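Probable ubiquitin-conjugating enzyme E2 7 (PDB 1PZV) probably accepts activated ubiquitin from an E1 enzyme as a thioester and passes it on to other proteins. Local coordinates at residues 13-17 / 18-22; 111-114 / 115-119; 5-8 / 9-13. All coordinates share one frame; numbering follows the deposited sequence.

How the contacts relate
All three contacts are local, and all lie within the UBC core. Contact 3 and contact 1 follow one another on helix 5-17. Contact 3 covers its first turns, and contact 1 its last turn and the loop to strand 23-27. They share A13, and their centres are about 12 Å apart. Contact 2 comes much later in the chain, at the start of helix 115-127. Its centre is about 13 Å from that of contact 1 and about 12 Å from that of contact 3. It touches both: M15 and V20 of contact 1 pack on L119 and E116, and Q11 of contact 3 meets T114 and V115. Side chains of contacts 1 and 3 thus pack helix 5-17 and its following loop on the start of helix 115-127.

Contact 1 (13-17 / 18-22); sequences ADMRR and VPVDG
The carbonyl oxygen D14 O takes two backbone bonds at the end of helix 5-17. V18 N donates to D14 O at 2.7 Å, with an N-H...O angle of 171°. R17 N, which also bonds A13 O, gives D14 O a second, weak bond. V18 is the first residue to leave helical angles. The next residue, P19, has no N-H to carry the series on. Its ring lies by the next carbonyl, M15 O, and P19 N has no hydrogen to give that oxygen. R17 runs outward, extended from CG to NE. Near its base, R17 CG comes 4.1 Å from V18 CG2. The M15 chain bends at chi2 (58°) and chi3. This brings M15 CE back to the loop, 4.3 Å from P19 CB. M15 and V20 also rest on helix 115-127, through L119 and E116 among others. The acid of D14 has its salt bridge with K10, one turn back. The bonding series therefore stops at a proline that cannot donate. Beyond it, the link that M15 makes to the loop before strand 23-27 is apolar, through CE against P19.

Contact 2 (111-114 / 115-119); sequences PVHT and VETIL
A capping box closes the N-terminal end of helix 115-127, with T114 as the N-cap and T117 as its partner. H113 and T114 come from the loop before the helix. T114 N donates to T117 OG1 at 3.2 Å, and the bond is almost straight at 174°. The return bond, T117 N to T114 OG1, is weak at 3.3 Å. T114 OG1 sits between its own backbone N and carbonyl carbon (chi1 68°), the crowded position, and from there it faces the first turn. The side chains of T114 and E116 run side by side in the same direction. I118 N adds the first regular turn bond, to T114 O at 3.1 Å.

T117 also meets H113. Its hydroxyl lies beside its backbone N (chi1 -55°), which turns the methyl to the H113 imidazole. T117 CG2 sits over one ring face as a CH-pi contact, 3.9 Å from the centroid of the H113 ring and offset toward the rim. An alanine here has neither OG1 nor CG2, so T114 N would probably be left without its side-chain acceptor, and the H113 ring is likely to turn more freely.

I118 packs on P68 and W109, and its side chain is about 12 Å from that of C88, the predicted thioester cysteine. V115 touches Y63 and Q11. T117 N lies in the first turn, where no earlier turn offers it an acceptor, and T114 OG1 answers it weakly. T117 OG1 in turn ties the backbone N-H of T114 to the helix.

Contact 3 (5-8 / 9-13); sequences SLLL and KKQLA
This is a contact between successive turns of one helix, 5-17, near the N-terminus of the chain. S5 to L8 form one turn and K9 to A13 carry it on. Four backbone bonds tie them. Q11 N to L7 O and L12 N to L8 O are both 2.8 Å long and the tightest. K10 N to L6 O is 3.1 Å. K9 N to S5 O is the longest at 3.3 Å.

The K9 side chain runs back along S5. Its CG lies beside its own backbone N (chi1 -71°), and the chain is extended beyond it, so CG, CD and CE pass S5 O one after another. K9 CE comes 3.3 Å from S5 OG. Here the touch is of the lysine methylenes more than of its ammonium, since K9 NZ is 3.8 Å from S5 OG.

Helix 5-17 is the N-terminal helix of the ubiquitin-conjugating fold, set against the antiparallel sheet that follows it. L8 and L12, one turn apart along the helix, both touch W36 on strand 35-41. L12 also reaches A25 and L27 on strand 23-27, and L8 meets Y63. Both leucines are buried, whereas K9 and K10 are exposed. K10 makes a salt bridge with D14, one turn further on.

The Q11 side chain passes L7, four residues before it, and the two cross obliquely. L7 touches P64 in a loop, while Q11 touches T114, the N-cap of helix 115-127.

Contact 1 (13-17 / 18-22)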
loop_
_atom_site.group_PDB
_atom_site.type_symbol
_atom_site.label_atom_id
_atom_site.label_comp_id
_atom_site.label_asym_id
_atom_site.label_seq_id
_atom_site.Cartn_x
_atom_site.Cartn_y
_atom_site.Cartn_z
ATOM N N ALA A 13 -9.380 -13.666 6.428
ATOM C CA ALA A 13 -10.359 -14.566 5.834
ATOM C C ALA A 13 -11.392 -13.837 4.990
ATOM O O ALA A 13 -11.716 -14.287 3.898
ATOM C CB ALA A 13 -11.051 -15.382 6.927
ATOM N N ASP A 14 -11.918 -12.720 5.479
ATOM C CA ASP A 14 -12.906 -11.994 4.695
ATOM C C ASP A 14 -12.209 -11.525 3.435
ATOM O O ASP A 14 -12.716 -11.670 2.322
ATOM C CB ASP A 14 -13.452 -10.782 5.455
ATOM C CG ASP A 14 -14.144 -11.162 6.754
ATOM O OD1 ASP A 14 -14.853 -12.203 6.795
ATOM O OD2 ASP A 14 -13.987 -10.400 7.737
ATOM N N MET A 15 -11.022 -10.975 3.643
ATOM C CA MET A 15 -10.173 -10.455 2.586
ATOM C C MET A 15 -10.045 -11.463 1.437
ATOM O O MET A 15 -10.163 -11.108 0.253
ATOM C CB MET A 15 -8.790 -10.167 3.190
ATOM C CG MET A 15 -8.019 -9.018 2.572
ATOM S SD MET A 15 -8.917 -7.449 2.661
ATOM C CE MET A 15 -9.172 -7.160 0.870
ATOM N N ARG A 16 -9.795 -12.720 1.793
ATOM C CA ARG A 16 -9.616 -13.766 0.800
ATOM C C ARG A 16 -10.913 -14.225 0.140
ATOM O O ARG A 16 -10.895 -14.653 -1.021
ATOM C CB ARG A 16 -8.892 -14.962 1.421
ATOM C CG ARG A 16 -7.488 -14.641 1.913
ATOM C CD ARG A 16 -6.831 -15.832 2.632
ATOM N NE ARG A 16 -6.543 -16.965 1.742
ATOM C CZ ARG A 16 -5.479 -17.057 0.936
ATOM N NH1 ARG A 16 -4.573 -16.082 0.890
ATOM N NH2 ARG A 16 -5.317 -18.130 0.170
ATOM N N ARG A 17 -12.031 -14.128 0.858
ATOM C CA ARG A 17 -13.322 -14.552 0.308
ATOM C C ARG A 17 -13.935 -13.436 -0.528
ATOM O O ARG A 17 -14.483 -13.679 -1.604
ATOM C CB ARG A 17 -14.281 -14.951 1.438
ATOM C CG ARG A 17 -15.615 -15.492 0.945
ATOM C CD ARG A 17 -16.473 -16.083 2.067
ATOM N NE ARG A 17 -17.690 -16.683 1.512
ATOM C CZ ARG A 17 -18.587 -17.378 2.209
ATOM N NH1 ARG A 17 -19.658 -17.880 1.594
ATOM N NH2 ARG A 17 -18.414 -17.579 3.513
ATOM N N VAL A 18 -13.841 -12.215 -0.015
ATOM C CA VAL A 18 -14.349 -11.032 -0.700
ATOM C C VAL A 18 -13.246 -9.987 -0.597
ATOM O O VAL A 18 -13.193 -9.196 0.353
ATOM C CB VAL A 18 -15.613 -10.475 -0.025
ATOM C CG1 VAL A 18 -16.230 -9.407 -0.913
ATOM C CG2 VAL A 18 -16.590 -11.594 0.253
ATOM N N PRO A 19 -12.341 -9.969 -1.577
ATOM C CA PRO A 19 -11.252 -8.997 -1.533
ATOM C C PRO A 19 -11.674 -7.610 -1.970
ATOM O O PRO A 19 -12.742 -7.420 -2.553
ATOM C CB PRO A 19 -10.216 -9.588 -2.497
ATOM C CG PRO A 19 -10.669 -11.033 -2.716
ATOM C CD PRO A 19 -12.159 -10.910 -2.691
ATOM N N VAL A 20 -10.823 -6.640 -1.658
ATOM C CA VAL A 20 -11.038 -5.269 -2.076
ATOM C C VAL A 20 -10.532 -5.344 -3.519
ATOM O O VAL A 20 -9.335 -5.496 -3.747
ATOM C CB VAL A 20 -10.149 -4.292 -1.272
ATOM C CG1 VAL A 20 -10.287 -2.874 -1.824
ATOM C CG2 VAL A 20 -10.515 -4.350 0.203
ATOM N N ASP A 21 -11.454 -5.274 -4.476
ATOM C CA ASP A 21 -11.129 -5.363 -5.899
ATOM C C ASP A 21 -9.706 -4.910 -6.261
ATOM O O ASP A 21 -9.349 -3.744 -6.081
ATOM C CB ASP A 21 -12.152 -4.560 -6.712
ATOM C CG ASP A 21 -11.895 -4.639 -8.210
ATOM O OD1 ASP A 21 -11.897 -5.774 -8.746
ATOM O OD2 ASP A 21 -11.687 -3.577 -8.851
ATOM N N GLY A 22 -8.897 -5.839 -6.766
ATOM C CA GLY A 22 -7.535 -5.500 -7.140
ATOM C C GLY A 22 -6.498 -5.713 -6.047
ATOM O O GLY A 22 -5.388 -5.167 -6.111
#

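Contact 2 (111-114 / 115-119)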
loop_
_atom_site.group_PDB
_atom_site.type_symbol
_atom_site.label_atom_id
_atom_site.label_comp_id
_atom_site.label_asym_id
_atom_site.label_seq_id
_atom_site.Cartn_x
_atom_site.Cartn_y
_atom_site.Cartn_z
ATOM N N PRO A 111 -8.732 2.657 16.070
ATOM C CA PRO A 111 -8.823 1.241 16.447
ATOM C C PRO A 111 -9.978 0.518 15.763
ATOM O O PRO A 111 -10.002 -0.711 15.731
ATOM C CB PRO A 111 -8.988 1.291 17.968
ATOM C CG PRO A 111 -8.405 2.626 18.348
ATOM C CD PRO A 111 -8.930 3.512 17.248
ATOM N N VAL A 112 -10.930 1.289 15.232
ATOM C CA VAL A 112 -12.081 0.725 14.525
ATOM C C VAL A 112 -11.740 0.472 13.055
ATOM O O VAL A 112 -12.575 -0.032 12.297
ATOM C CB VAL A 112 -13.338 1.664 14.579
ATOM C CG1 VAL A 112 -13.803 1.843 16.019
ATOM C CG2 VAL A 112 -13.032 3.014 13.937
ATOM N N HIS A 113 -10.518 0.822 12.648
ATOM C CA HIS A 113 -10.104 0.611 11.257
ATOM C C HIS A 113 -9.708 -0.844 10.977
ATOM O O HIS A 113 -9.308 -1.582 11.882
ATOM C CB HIS A 113 -8.938 1.541 10.872
ATOM C CG HIS A 113 -9.336 2.974 10.674
ATOM N ND1 HIS A 113 -10.580 3.344 10.208
ATOM C CD2 HIS A 113 -8.636 4.125 10.830
ATOM C CE1 HIS A 113 -10.630 4.660 10.087
ATOM N NE2 HIS A 113 -9.463 5.158 10.459
ATOM N N THR A 114 -9.822 -1.244 9.714
ATOM C CA THR A 114 -9.483 -2.604 9.304
ATOM C C THR A 114 -8.504 -2.622 8.126
ATOM O O THR A 114 -8.197 -1.577 7.524
ATOM C CB THR A 114 -10.740 -3.391 8.882
ATOM O OG1 THR A 114 -11.265 -2.839 7.670
ATOM C CG2 THR A 114 -11.797 -3.323 9.964
ATOM N N VAL A 115 -8.012 -3.820 7.817
ATOM C CA VAL A 115 -7.082 -3.998 6.717
ATOM C C VAL A 115 -7.772 -3.411 5.499
ATOM O O VAL A 115 -7.141 -2.781 4.643
ATOM C CB VAL A 115 -6.780 -5.495 6.488
ATOM C CG1 VAL A 115 -5.862 -5.670 5.296
ATOM C CG2 VAL A 115 -6.142 -6.090 7.736
ATOM N N GLU A 116 -9.084 -3.616 5.453
ATOM C CA GLU A 116 -9.901 -3.114 4.370
ATOM C C GLU A 116 -9.743 -1.604 4.252
ATOM O O GLU A 116 -9.562 -1.083 3.157
ATOM C CB GLU A 116 -11.369 -3.462 4.612
ATOM C CG GLU A 116 -12.317 -2.887 3.556
ATOM C CD GLU A 116 -13.782 -3.179 3.842
ATOM O OE1 GLU A 116 -14.632 -2.736 3.035
ATOM O OE2 GLU A 116 -14.085 -3.846 4.866
ATOM N N THR A 117 -9.816 -0.910 5.383
ATOM C CA THR A 117 -9.671 0.542 5.412
ATOM C C THR A 117 -8.313 0.946 4.822
ATOM O O THR A 117 -8.220 1.838 3.975
ATOM C CB THR A 117 -9.771 1.086 6.870
ATOM O OG1 THR A 117 -11.001 0.651 7.469
ATOM C CG2 THR A 117 -9.737 2.619 6.874
ATOM N N ILE A 118 -7.263 0.284 5.285
ATOM C CA ILE A 118 -5.919 0.538 4.802
ATOM C C ILE A 118 -5.884 0.330 3.296
ATOM O O ILE A 118 -5.509 1.239 2.548
ATOM C CB ILE A 118 -4.896 -0.432 5.447
ATOM C CG1 ILE A 118 -4.777 -0.131 6.935
ATOM C CG2 ILE A 118 -3.532 -0.300 4.783
ATOM C CD1 ILE A 118 -3.996 -1.162 7.700
ATOM N N LEU A 119 -6.277 -0.861 2.849
ATOM C CA LEU A 119 -6.244 -1.149 1.426
ATOM C C LEU A 119 -7.017 -0.122 0.601
ATOM O O LEU A 119 -6.595 0.256 -0.503
ATOM C CB LEU A 119 -6.751 -2.566 1.150
ATOM C CG LEU A 119 -5.859 -3.686 1.708
ATOM C CD1 LEU A 119 -6.321 -5.030 1.155
ATOM C CD2 LEU A 119 -4.420 -3.436 1.331
#

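Contact 3 (5-8 / 9-13)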
loop_
_atom_site.group_PDB
_atom_site.type_symbol
_atom_site.label_atom_id
_atom_site.label_comp_id
_atom_site.label_asym_id
_atom_site.label_seq_id
_atom_site.Cartn_x
_atom_site.Cartn_y
_atom_site.Cartn_z
ATOM N N SER A 5 -4.943 -11.910 17.410
ATOM C CA SER A 5 -4.672 -12.983 16.471
ATOM C C SER A 5 -6.017 -13.483 15.944
ATOM O O SER A 5 -6.109 -14.053 14.859
ATOM C CB SER A 5 -3.922 -14.115 17.180
ATOM O OG SER A 5 -3.596 -15.175 16.286
ATOM N N LEU A 6 -7.062 -13.256 16.727
ATOM C CA LEU A 6 -8.400 -13.668 16.347
ATOM C C LEU A 6 -8.955 -12.694 15.303
ATOM O O LEU A 6 -9.541 -13.114 14.302
ATOM C CB LEU A 6 -9.288 -13.708 17.602
ATOM C CG LEU A 6 -10.789 -14.058 17.609
ATOM C CD1 LEU A 6 -11.589 -12.787 17.887
ATOM C CD2 LEU A 6 -11.228 -14.715 16.300
ATOM N N LEU A 7 -8.746 -11.401 15.531
ATOM C CA LEU A 7 -9.234 -10.373 14.622
ATOM C C LEU A 7 -8.556 -10.465 13.255
ATOM O O LEU A 7 -9.217 -10.350 12.216
ATOM C CB LEU A 7 -9.013 -8.985 15.242
ATOM C CG LEU A 7 -9.509 -7.709 14.538
ATOM C CD1 LEU A 7 -11.039 -7.692 14.392
ATOM C CD2 LEU A 7 -9.035 -6.511 15.354
ATOM N N LEU A 8 -7.240 -10.674 13.254
ATOM C CA LEU A 8 -6.491 -10.792 12.005
ATOM C C LEU A 8 -6.909 -12.020 11.221
ATOM O O LEU A 8 -7.011 -11.967 9.997
ATOM C CB LEU A 8 -4.982 -10.845 12.265
ATOM C CG LEU A 8 -4.321 -9.492 12.553
ATOM C CD1 LEU A 8 -2.807 -9.660 12.727
ATOM C CD2 LEU A 8 -4.616 -8.538 11.402
ATOM N N LYS A 9 -7.151 -13.129 11.911
ATOM C CA LYS A 9 -7.564 -14.342 11.210
ATOM C C LYS A 9 -8.907 -14.083 10.533
ATOM O O LYS A 9 -9.151 -14.512 9.402
ATOM C CB LYS A 9 -7.675 -15.529 12.182
ATOM C CG LYS A 9 -6.323 -16.042 12.698
ATOM C CD LYS A 9 -6.483 -17.132 13.762
ATOM C CE LYS A 9 -5.150 -17.492 14.444
ATOM N NZ LYS A 9 -5.317 -18.457 15.593
ATOM N N LYS A 10 -9.770 -13.361 11.235
ATOM C CA LYS A 10 -11.089 -13.031 10.716
ATOM C C LYS A 10 -10.955 -12.079 9.534
ATOM O O LYS A 10 -11.539 -12.322 8.481
ATOM C CB LYS A 10 -11.951 -12.398 11.826
ATOM C CG LYS A 10 -13.280 -11.809 11.367
ATOM C CD LYS A 10 -14.191 -12.866 10.794
ATOM C CE LYS A 10 -15.309 -12.228 9.975
ATOM N NZ LYS A 10 -16.162 -13.240 9.274
ATOM N N GLN A 11 -10.183 -11.006 9.705
ATOM C CA GLN A 11 -9.999 -10.026 8.639
ATOM C C GLN A 11 -9.335 -10.618 7.390
ATOM O O GLN A 11 -9.783 -10.361 6.257
ATOM C CB GLN A 11 -9.201 -8.818 9.152
ATOM C CG GLN A 11 -9.951 -8.019 10.216
ATOM C CD GLN A 11 -9.278 -6.707 10.574
ATOM O OE1 GLN A 11 -9.777 -5.944 11.392
ATOM N NE2 GLN A 11 -8.145 -6.442 9.957
ATOM N N LEU A 12 -8.282 -11.410 7.592
ATOM C CA LEU A 12 -7.584 -12.047 6.481
ATOM C C LEU A 12 -8.549 -12.930 5.695
ATOM O O LEU A 12 -8.537 -12.940 4.458
ATOM C CB LEU A 12 -6.427 -12.907 6.992
ATOM C CG LEU A 12 -5.718 -13.779 5.941
ATOM C CD1 LEU A 12 -5.189 -12.905 4.828
ATOM C CD2 LEU A 12 -4.584 -14.577 6.585
ATOM N N ALA A 13 -9.380 -13.666 6.428
ATOM C CA ALA A 13 -10.359 -14.566 5.834
ATOM C C ALA A 13 -11.392 -13.837 4.990
ATOM O O ALA A 13 -11.716 -14.287 3.898
ATOM C CB ALA A 13 -11.051 -15.382 6.927
#